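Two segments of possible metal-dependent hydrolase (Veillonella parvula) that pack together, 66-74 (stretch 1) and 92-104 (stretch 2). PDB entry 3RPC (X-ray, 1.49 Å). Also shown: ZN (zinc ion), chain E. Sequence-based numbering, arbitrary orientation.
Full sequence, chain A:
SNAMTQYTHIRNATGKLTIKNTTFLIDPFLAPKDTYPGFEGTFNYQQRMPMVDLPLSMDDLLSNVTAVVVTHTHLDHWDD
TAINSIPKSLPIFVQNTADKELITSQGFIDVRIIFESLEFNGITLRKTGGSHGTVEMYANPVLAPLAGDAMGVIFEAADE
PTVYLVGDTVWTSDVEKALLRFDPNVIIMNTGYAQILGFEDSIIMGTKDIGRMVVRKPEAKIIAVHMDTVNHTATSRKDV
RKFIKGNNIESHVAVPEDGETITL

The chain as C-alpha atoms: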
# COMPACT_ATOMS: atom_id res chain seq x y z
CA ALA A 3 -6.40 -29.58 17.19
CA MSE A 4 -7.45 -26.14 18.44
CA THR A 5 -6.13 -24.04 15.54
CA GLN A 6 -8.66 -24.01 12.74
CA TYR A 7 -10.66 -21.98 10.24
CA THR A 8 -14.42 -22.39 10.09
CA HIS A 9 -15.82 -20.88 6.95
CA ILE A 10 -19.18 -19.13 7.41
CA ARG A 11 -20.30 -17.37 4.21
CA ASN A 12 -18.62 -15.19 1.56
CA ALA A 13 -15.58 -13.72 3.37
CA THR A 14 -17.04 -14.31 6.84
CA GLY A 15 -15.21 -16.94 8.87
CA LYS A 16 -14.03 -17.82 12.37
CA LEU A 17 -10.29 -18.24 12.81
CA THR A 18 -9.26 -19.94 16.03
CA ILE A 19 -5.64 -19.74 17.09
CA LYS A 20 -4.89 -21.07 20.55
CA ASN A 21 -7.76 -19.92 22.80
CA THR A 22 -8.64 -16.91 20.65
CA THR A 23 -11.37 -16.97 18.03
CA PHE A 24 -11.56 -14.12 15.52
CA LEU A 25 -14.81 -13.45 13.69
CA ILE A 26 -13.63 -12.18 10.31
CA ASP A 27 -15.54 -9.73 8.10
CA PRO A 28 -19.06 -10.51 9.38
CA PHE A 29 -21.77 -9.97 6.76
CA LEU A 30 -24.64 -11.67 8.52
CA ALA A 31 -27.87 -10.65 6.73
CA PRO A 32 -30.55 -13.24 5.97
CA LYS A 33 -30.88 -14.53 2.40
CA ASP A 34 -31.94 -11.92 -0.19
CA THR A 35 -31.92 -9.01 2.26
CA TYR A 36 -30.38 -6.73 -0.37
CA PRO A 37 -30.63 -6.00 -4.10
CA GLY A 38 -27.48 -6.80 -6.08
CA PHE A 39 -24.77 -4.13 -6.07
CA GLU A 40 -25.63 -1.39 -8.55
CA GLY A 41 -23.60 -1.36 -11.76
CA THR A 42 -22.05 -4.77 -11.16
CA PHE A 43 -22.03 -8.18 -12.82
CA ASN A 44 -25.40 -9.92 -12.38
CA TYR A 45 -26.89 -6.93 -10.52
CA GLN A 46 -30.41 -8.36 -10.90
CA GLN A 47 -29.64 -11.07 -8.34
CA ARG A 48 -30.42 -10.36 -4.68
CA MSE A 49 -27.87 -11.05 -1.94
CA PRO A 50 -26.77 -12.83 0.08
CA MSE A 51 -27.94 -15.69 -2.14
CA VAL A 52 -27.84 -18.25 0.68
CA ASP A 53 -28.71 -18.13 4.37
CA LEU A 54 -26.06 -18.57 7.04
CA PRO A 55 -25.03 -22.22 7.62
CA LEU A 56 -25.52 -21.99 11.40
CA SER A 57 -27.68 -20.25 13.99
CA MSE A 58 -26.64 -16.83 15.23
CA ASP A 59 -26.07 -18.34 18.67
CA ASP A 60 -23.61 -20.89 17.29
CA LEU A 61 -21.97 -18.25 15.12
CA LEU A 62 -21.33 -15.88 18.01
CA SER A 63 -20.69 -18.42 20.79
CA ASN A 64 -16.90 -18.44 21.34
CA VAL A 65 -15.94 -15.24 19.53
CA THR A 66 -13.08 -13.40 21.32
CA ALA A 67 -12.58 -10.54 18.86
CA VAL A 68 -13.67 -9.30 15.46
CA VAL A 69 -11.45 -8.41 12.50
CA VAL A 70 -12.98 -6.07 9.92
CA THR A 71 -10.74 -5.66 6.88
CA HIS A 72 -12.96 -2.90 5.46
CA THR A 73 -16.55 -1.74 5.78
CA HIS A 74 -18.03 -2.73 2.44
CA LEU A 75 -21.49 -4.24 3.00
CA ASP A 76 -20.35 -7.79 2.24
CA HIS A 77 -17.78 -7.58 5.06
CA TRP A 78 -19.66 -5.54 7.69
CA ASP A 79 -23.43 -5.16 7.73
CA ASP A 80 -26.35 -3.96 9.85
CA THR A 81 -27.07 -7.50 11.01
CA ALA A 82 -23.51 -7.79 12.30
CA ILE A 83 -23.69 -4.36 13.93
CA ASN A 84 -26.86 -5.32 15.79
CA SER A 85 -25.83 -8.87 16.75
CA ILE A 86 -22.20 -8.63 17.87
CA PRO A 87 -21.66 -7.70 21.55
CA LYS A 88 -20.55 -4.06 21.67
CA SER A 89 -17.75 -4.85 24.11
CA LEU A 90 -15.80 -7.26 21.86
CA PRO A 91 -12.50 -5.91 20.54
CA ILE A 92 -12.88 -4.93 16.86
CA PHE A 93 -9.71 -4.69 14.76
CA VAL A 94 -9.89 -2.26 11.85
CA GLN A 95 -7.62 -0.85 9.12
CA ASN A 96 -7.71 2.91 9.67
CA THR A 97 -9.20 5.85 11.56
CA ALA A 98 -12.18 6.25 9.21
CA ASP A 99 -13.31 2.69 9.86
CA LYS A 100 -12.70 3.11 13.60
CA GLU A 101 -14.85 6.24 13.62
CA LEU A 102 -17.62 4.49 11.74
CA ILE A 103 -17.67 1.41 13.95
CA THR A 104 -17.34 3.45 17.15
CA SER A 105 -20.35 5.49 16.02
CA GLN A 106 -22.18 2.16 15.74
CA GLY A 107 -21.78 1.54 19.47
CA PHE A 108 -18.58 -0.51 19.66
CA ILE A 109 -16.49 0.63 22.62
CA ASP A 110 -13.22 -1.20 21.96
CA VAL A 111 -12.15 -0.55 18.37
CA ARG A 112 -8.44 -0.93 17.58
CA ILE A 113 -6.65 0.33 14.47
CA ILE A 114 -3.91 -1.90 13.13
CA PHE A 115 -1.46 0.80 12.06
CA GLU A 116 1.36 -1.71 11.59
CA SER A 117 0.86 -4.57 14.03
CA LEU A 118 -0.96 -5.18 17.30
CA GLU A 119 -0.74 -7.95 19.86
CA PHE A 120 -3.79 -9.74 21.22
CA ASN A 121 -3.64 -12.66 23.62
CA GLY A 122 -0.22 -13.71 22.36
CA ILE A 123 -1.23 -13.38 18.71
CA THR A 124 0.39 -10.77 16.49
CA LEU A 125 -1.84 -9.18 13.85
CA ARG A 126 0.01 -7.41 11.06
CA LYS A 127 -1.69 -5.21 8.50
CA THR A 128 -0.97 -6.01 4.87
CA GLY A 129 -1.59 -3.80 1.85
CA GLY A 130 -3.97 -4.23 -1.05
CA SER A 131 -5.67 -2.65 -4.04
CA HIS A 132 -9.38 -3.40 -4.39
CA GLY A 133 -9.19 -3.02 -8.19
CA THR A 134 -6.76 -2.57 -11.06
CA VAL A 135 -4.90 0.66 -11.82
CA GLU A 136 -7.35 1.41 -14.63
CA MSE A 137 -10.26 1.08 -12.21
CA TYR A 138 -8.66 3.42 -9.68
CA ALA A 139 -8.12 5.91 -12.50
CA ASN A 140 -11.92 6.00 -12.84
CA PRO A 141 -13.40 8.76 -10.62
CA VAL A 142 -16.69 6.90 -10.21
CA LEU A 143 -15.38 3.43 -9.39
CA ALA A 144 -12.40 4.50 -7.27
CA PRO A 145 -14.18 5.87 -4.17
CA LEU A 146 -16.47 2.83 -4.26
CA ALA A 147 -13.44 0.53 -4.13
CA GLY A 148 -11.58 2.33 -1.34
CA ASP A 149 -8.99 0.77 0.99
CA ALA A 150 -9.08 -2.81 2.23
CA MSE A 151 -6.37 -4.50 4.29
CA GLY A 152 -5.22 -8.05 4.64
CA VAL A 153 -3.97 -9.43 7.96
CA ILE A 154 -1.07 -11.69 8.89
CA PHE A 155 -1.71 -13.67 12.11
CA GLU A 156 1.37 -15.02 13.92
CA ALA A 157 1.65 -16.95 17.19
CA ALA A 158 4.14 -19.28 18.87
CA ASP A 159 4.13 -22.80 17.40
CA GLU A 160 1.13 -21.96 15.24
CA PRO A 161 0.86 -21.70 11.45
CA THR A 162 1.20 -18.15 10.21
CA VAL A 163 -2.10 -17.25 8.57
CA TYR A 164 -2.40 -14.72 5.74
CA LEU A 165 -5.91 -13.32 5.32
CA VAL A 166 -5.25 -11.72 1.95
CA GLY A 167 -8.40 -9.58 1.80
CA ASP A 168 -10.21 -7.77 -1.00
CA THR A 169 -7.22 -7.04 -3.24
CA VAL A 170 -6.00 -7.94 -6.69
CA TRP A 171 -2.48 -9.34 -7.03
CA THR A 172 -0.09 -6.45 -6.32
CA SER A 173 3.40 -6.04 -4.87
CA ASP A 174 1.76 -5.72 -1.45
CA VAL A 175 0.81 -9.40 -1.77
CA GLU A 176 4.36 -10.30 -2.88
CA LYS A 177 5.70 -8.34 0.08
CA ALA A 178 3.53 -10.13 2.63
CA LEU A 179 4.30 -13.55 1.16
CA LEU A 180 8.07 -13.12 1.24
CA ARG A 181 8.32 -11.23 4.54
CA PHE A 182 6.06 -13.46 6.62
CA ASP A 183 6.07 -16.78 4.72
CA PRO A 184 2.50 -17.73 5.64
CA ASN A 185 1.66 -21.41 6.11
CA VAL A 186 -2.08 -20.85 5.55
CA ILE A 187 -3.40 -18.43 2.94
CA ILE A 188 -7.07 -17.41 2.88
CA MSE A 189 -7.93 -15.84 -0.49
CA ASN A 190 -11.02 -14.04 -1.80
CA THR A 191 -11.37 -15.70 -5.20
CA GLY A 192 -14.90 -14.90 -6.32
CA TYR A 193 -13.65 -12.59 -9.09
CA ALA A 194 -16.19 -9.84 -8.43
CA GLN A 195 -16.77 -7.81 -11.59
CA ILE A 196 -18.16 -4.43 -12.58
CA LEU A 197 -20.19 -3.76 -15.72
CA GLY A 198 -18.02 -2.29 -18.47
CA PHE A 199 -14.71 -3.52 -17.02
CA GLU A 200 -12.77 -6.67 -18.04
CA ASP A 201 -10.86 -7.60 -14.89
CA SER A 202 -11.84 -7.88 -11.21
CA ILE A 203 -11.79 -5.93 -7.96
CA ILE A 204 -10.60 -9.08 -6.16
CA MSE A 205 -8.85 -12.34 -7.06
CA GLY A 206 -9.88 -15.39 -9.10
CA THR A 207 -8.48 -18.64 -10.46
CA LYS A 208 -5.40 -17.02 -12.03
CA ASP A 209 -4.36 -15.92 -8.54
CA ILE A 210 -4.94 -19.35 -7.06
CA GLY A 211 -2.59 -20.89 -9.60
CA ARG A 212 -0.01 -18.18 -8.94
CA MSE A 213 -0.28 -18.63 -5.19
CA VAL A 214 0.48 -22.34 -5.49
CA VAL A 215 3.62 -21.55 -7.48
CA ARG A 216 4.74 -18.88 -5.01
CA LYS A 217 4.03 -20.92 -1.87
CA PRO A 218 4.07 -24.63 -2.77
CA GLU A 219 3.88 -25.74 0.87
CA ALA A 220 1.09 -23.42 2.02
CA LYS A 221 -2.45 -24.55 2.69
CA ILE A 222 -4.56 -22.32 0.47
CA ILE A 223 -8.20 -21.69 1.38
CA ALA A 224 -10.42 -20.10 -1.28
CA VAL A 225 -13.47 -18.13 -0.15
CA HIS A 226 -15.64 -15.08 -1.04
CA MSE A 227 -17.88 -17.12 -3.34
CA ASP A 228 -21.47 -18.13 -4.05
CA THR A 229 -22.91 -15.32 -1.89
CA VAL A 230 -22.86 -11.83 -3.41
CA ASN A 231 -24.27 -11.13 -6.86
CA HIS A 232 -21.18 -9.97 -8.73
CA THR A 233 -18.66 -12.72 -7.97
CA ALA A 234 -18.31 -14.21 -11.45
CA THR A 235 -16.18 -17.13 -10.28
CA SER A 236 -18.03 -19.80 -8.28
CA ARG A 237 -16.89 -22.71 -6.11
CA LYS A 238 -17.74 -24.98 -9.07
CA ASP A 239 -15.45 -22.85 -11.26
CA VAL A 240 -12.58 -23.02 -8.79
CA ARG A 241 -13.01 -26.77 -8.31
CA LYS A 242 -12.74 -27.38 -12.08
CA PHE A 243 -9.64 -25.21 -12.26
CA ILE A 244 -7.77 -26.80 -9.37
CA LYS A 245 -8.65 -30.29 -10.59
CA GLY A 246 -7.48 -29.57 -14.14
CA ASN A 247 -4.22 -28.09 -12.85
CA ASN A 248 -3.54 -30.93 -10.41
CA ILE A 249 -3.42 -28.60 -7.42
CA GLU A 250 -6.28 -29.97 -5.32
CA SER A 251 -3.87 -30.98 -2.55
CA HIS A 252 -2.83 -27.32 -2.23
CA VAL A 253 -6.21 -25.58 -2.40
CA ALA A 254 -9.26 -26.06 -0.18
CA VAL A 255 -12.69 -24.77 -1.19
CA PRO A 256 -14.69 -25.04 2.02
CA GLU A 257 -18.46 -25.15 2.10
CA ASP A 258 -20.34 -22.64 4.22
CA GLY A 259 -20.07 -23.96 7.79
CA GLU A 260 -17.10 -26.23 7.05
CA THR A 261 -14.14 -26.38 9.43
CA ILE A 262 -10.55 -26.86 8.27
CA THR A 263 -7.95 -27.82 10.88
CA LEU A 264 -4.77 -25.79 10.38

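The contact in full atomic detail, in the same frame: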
# COMPACT_ATOMS: atom_id res chain seq x y z
N THR A 66 -13.94 -14.17 20.41
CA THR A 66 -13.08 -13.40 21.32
C THR A 66 -12.86 -11.98 20.80
O THR A 66 -12.65 -11.04 21.58
CB THR A 66 -11.66 -14.02 21.40
OG1 THR A 66 -11.75 -15.44 21.45
CG2 THR A 66 -10.93 -13.50 22.63
N ALA A 67 -12.85 -11.84 19.48
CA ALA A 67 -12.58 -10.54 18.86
C ALA A 67 -13.08 -10.58 17.43
O ALA A 67 -13.36 -11.65 16.90
CB ALA A 67 -11.09 -10.22 18.89
N VAL A 68 -13.22 -9.41 16.84
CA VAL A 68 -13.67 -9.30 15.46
C VAL A 68 -12.59 -8.60 14.65
O VAL A 68 -11.93 -7.68 15.14
CB VAL A 68 -14.99 -8.50 15.37
CG1 VAL A 68 -15.54 -8.52 13.96
CG2 VAL A 68 -16.02 -9.08 16.33
N VAL A 69 -12.38 -9.06 13.42
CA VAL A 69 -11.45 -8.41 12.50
C VAL A 69 -12.27 -7.95 11.30
O VAL A 69 -12.95 -8.76 10.68
CB VAL A 69 -10.35 -9.37 12.01
CG1 VAL A 69 -9.51 -8.73 10.89
CG2 VAL A 69 -9.47 -9.79 13.18
N VAL A 70 -12.22 -6.66 11.01
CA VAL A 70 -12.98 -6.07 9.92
C VAL A 70 -11.99 -5.45 8.95
O VAL A 70 -11.40 -4.40 9.23
CB VAL A 70 -13.96 -5.01 10.46
CG1 VAL A 70 -14.82 -4.44 9.34
CG2 VAL A 70 -14.85 -5.61 11.55
N THR A 71 -11.78 -6.11 7.81
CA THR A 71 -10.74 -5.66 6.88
C THR A 71 -11.11 -4.36 6.17
O THR A 71 -10.22 -3.60 5.75
CB THR A 71 -10.38 -6.72 5.82
OG1 THR A 71 -11.52 -6.99 4.99
CG2 THR A 71 -9.89 -8.00 6.50
N HIS A 72 -12.41 -4.13 6.04
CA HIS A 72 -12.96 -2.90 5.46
C HIS A 72 -14.47 -2.95 5.65
O HIS A 72 -15.01 -3.99 6.01
CB HIS A 72 -12.56 -2.69 3.99
CG HIS A 72 -13.09 -3.72 3.02
ND1 HIS A 72 -12.89 -5.08 3.19
CD2 HIS A 72 -13.75 -3.58 1.85
CE1 HIS A 72 -13.41 -5.73 2.15
NE2 HIS A 72 -13.95 -4.84 1.33
N THR A 73 -15.14 -1.83 5.41
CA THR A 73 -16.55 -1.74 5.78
C THR A 73 -17.51 -1.78 4.59
O THR A 73 -18.63 -1.29 4.68
CB THR A 73 -16.83 -0.53 6.68
OG1 THR A 73 -16.42 0.67 6.02
CG2 THR A 73 -16.09 -0.69 8.00
N HIS A 74 -17.08 -2.38 3.49
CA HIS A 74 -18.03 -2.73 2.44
C HIS A 74 -19.11 -3.63 3.04
O HIS A 74 -18.85 -4.44 3.94
CB HIS A 74 -17.33 -3.46 1.29
CG HIS A 74 -16.67 -2.54 0.31
ND1 HIS A 74 -15.86 -2.99 -0.71
CD2 HIS A 74 -16.73 -1.19 0.17
CE1 HIS A 74 -15.43 -1.96 -1.41
NE2 HIS A 74 -15.94 -0.86 -0.90
N ILE A 92 -12.72 -4.95 18.31
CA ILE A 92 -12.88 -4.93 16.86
C ILE A 92 -11.61 -4.36 16.26
O ILE A 92 -11.25 -3.23 16.56
CB ILE A 92 -14.05 -4.03 16.42
CG1 ILE A 92 -15.28 -4.22 17.33
CG2 ILE A 92 -14.39 -4.26 14.94
CD1 ILE A 92 -15.86 -5.63 17.33
N PHE A 93 -10.95 -5.13 15.40
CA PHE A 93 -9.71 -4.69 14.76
C PHE A 93 -10.06 -4.14 13.39
O PHE A 93 -10.78 -4.78 12.63
CB PHE A 93 -8.74 -5.87 14.65
CG PHE A 93 -8.18 -6.30 15.97
CD1 PHE A 93 -7.05 -5.69 16.49
CD2 PHE A 93 -8.79 -7.32 16.69
CE1 PHE A 93 -6.54 -6.07 17.72
CE2 PHE A 93 -8.28 -7.71 17.93
CZ PHE A 93 -7.15 -7.09 18.44
N VAL A 94 -9.55 -2.95 13.09
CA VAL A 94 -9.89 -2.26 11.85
C VAL A 94 -8.64 -1.71 11.17
O VAL A 94 -7.55 -1.72 11.75
CB VAL A 94 -10.90 -1.12 12.11
CG1 VAL A 94 -12.18 -1.67 12.75
CG2 VAL A 94 -10.27 -0.02 12.97
N GLN A 95 -8.79 -1.23 9.94
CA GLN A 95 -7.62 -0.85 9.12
C GLN A 95 -7.16 0.60 9.25
O GLN A 95 -6.01 0.91 8.95
CB GLN A 95 -7.89 -1.13 7.63
CG GLN A 95 -8.89 -0.18 7.01
CD GLN A 95 -9.16 -0.44 5.54
OE1 GLN A 95 -8.29 -0.91 4.80
NE2 GLN A 95 -10.36 -0.11 5.10
N ASN A 96 -8.04 1.49 9.70
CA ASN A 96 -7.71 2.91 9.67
C ASN A 96 -8.67 3.70 10.55
O ASN A 96 -9.62 3.15 11.11
CB ASN A 96 -7.68 3.45 8.23
CG ASN A 96 -9.03 3.38 7.52
OD1 ASN A 96 -10.08 3.32 8.16
ND2 ASN A 96 -9.00 3.37 6.19
N THR A 97 -8.40 4.99 10.68
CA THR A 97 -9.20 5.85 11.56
C THR A 97 -10.64 5.99 11.06
O THR A 97 -11.57 6.02 11.87
CB THR A 97 -8.55 7.23 11.71
OG1 THR A 97 -7.26 7.06 12.30
CG2 THR A 97 -9.41 8.13 12.60
N ALA A 98 -10.83 6.08 9.75
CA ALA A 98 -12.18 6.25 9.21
C ALA A 98 -13.08 5.09 9.60
O ALA A 98 -14.23 5.28 10.01
CB ALA A 98 -12.15 6.41 7.70
N ASP A 99 -12.55 3.87 9.49
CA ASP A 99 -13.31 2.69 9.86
C ASP A 99 -13.52 2.65 11.37
O ASP A 99 -14.59 2.25 11.83
CB ASP A 99 -12.63 1.41 9.35
CG ASP A 99 -12.77 1.22 7.84
OD1 ASP A 99 -13.27 2.14 7.15
OD2 ASP A 99 -12.35 0.16 7.34
N LYS A 100 -12.52 3.05 12.15
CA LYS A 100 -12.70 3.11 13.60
C LYS A 100 -13.82 4.08 13.95
O LYS A 100 -14.68 3.78 14.77
CB LYS A 100 -11.41 3.50 14.34
CG LYS A 100 -11.66 3.77 15.82
CD LYS A 100 -10.39 3.69 16.64
CE LYS A 100 -10.68 4.02 18.11
NZ LYS A 100 -9.51 3.76 18.98
N GLU A 101 -13.82 5.25 13.31
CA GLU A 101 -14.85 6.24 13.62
C GLU A 101 -16.23 5.72 13.27
O GLU A 101 -17.19 5.90 14.04
CB GLU A 101 -14.57 7.55 12.90
CG GLU A 101 -13.38 8.32 13.47
CD GLU A 101 -13.03 9.55 12.67
OE1 GLU A 101 -13.68 9.78 11.62
OE2 GLU A 101 -12.11 10.29 13.08
N LEU A 102 -16.33 5.04 12.14
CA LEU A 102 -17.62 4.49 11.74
C LEU A 102 -18.12 3.48 12.76
O LEU A 102 -19.25 3.56 13.25
CB LEU A 102 -17.51 3.83 10.37
CG LEU A 102 -18.82 3.20 9.87
CD1 LEU A 102 -19.90 4.27 9.70
CD2 LEU A 102 -18.60 2.44 8.57
N ILE A 103 -17.26 2.51 13.08
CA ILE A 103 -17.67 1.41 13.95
C ILE A 103 -17.91 1.86 15.40
O ILE A 103 -18.82 1.38 16.06
CB ILE A 103 -16.71 0.21 13.81
CG1 ILE A 103 -16.85 -0.38 12.40
CG2 ILE A 103 -16.99 -0.85 14.87
CD1 ILE A 103 -15.89 -1.52 12.07
N THR A 104 -17.10 2.80 15.87
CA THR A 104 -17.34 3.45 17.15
C THR A 104 -18.71 4.13 17.17
O THR A 104 -19.44 4.05 18.17
CB THR A 104 -16.29 4.53 17.45
OG1 THR A 104 -14.99 3.93 17.57
CG2 THR A 104 -16.63 5.25 18.76
ZN ZN E . -14.78 -5.06 -0.74
O HOH W 1 -11.37 -1.67 8.90
O HOH W 2 -13.58 0.53 4.55
O HOH W 3 -15.69 3.09 6.85
O HOH W 4 -16.50 -6.07 -0.94

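Two neighbouring parallel strands commonly share a few backbone hydrogen bonds and then, where they diverge, hand the work to side chains and water; these two stretches of a possible metal-dependent hydrolase illustrate the pattern. Phe93 sits between two residues of the other stretch: its N donates to Val68 O at 2.7 Å, and its O accepts from Val70 N at 2.9 Å, both nearly linear. Ile92 CA adds a CA-H...O contact to the same Val68 O at 3.4 Å.

Beyond these bonds the ladder gives way to water. One molecule donates to Val70 O (2.8 Å) and to Asp99 OD2 (2.6 Å) while accepting from Gln95 N (2.8 Å), so the backbone groups remain satisfied without pairing directly. Asp99, in the first turn of the helix, anchors this region. Its backbone N is capped by Asn96 OD1 at 2.9 Å, its OD2 accepts from Gln95 NE2 at 3.0 Å, and its OD1 receives two further waters, one bonded to Thr73 N (3.0 Å) and the other to Thr73 OG1 (2.7 Å). A carboxylate suits this place because it can accept several such bonds at once.

Apolar side chains pack around this framework. Val68 and Ile92 share one sheet face, where Val68 CB lies 3.6 Å from Ile92 CD1; Val70 CG2 meets Ile92 CG2 at 3.7 Å, and Val70 CG1 reaches Ile103 CD1 of the helix at 4.1 Å. Branched residues fill this buried space compactly. Val69 and Phe93 point to the other face, and the Phe93 ring extends far enough for its edge to meet Ala67, CE2 to CB at 3.9 Å. Together the stretches bury 556 Å². Past the strand, His72 directs its ring away from the partner, and its NE2 binds zinc at 2.2 Å, alongside His74 ND1 at 2.3 Å.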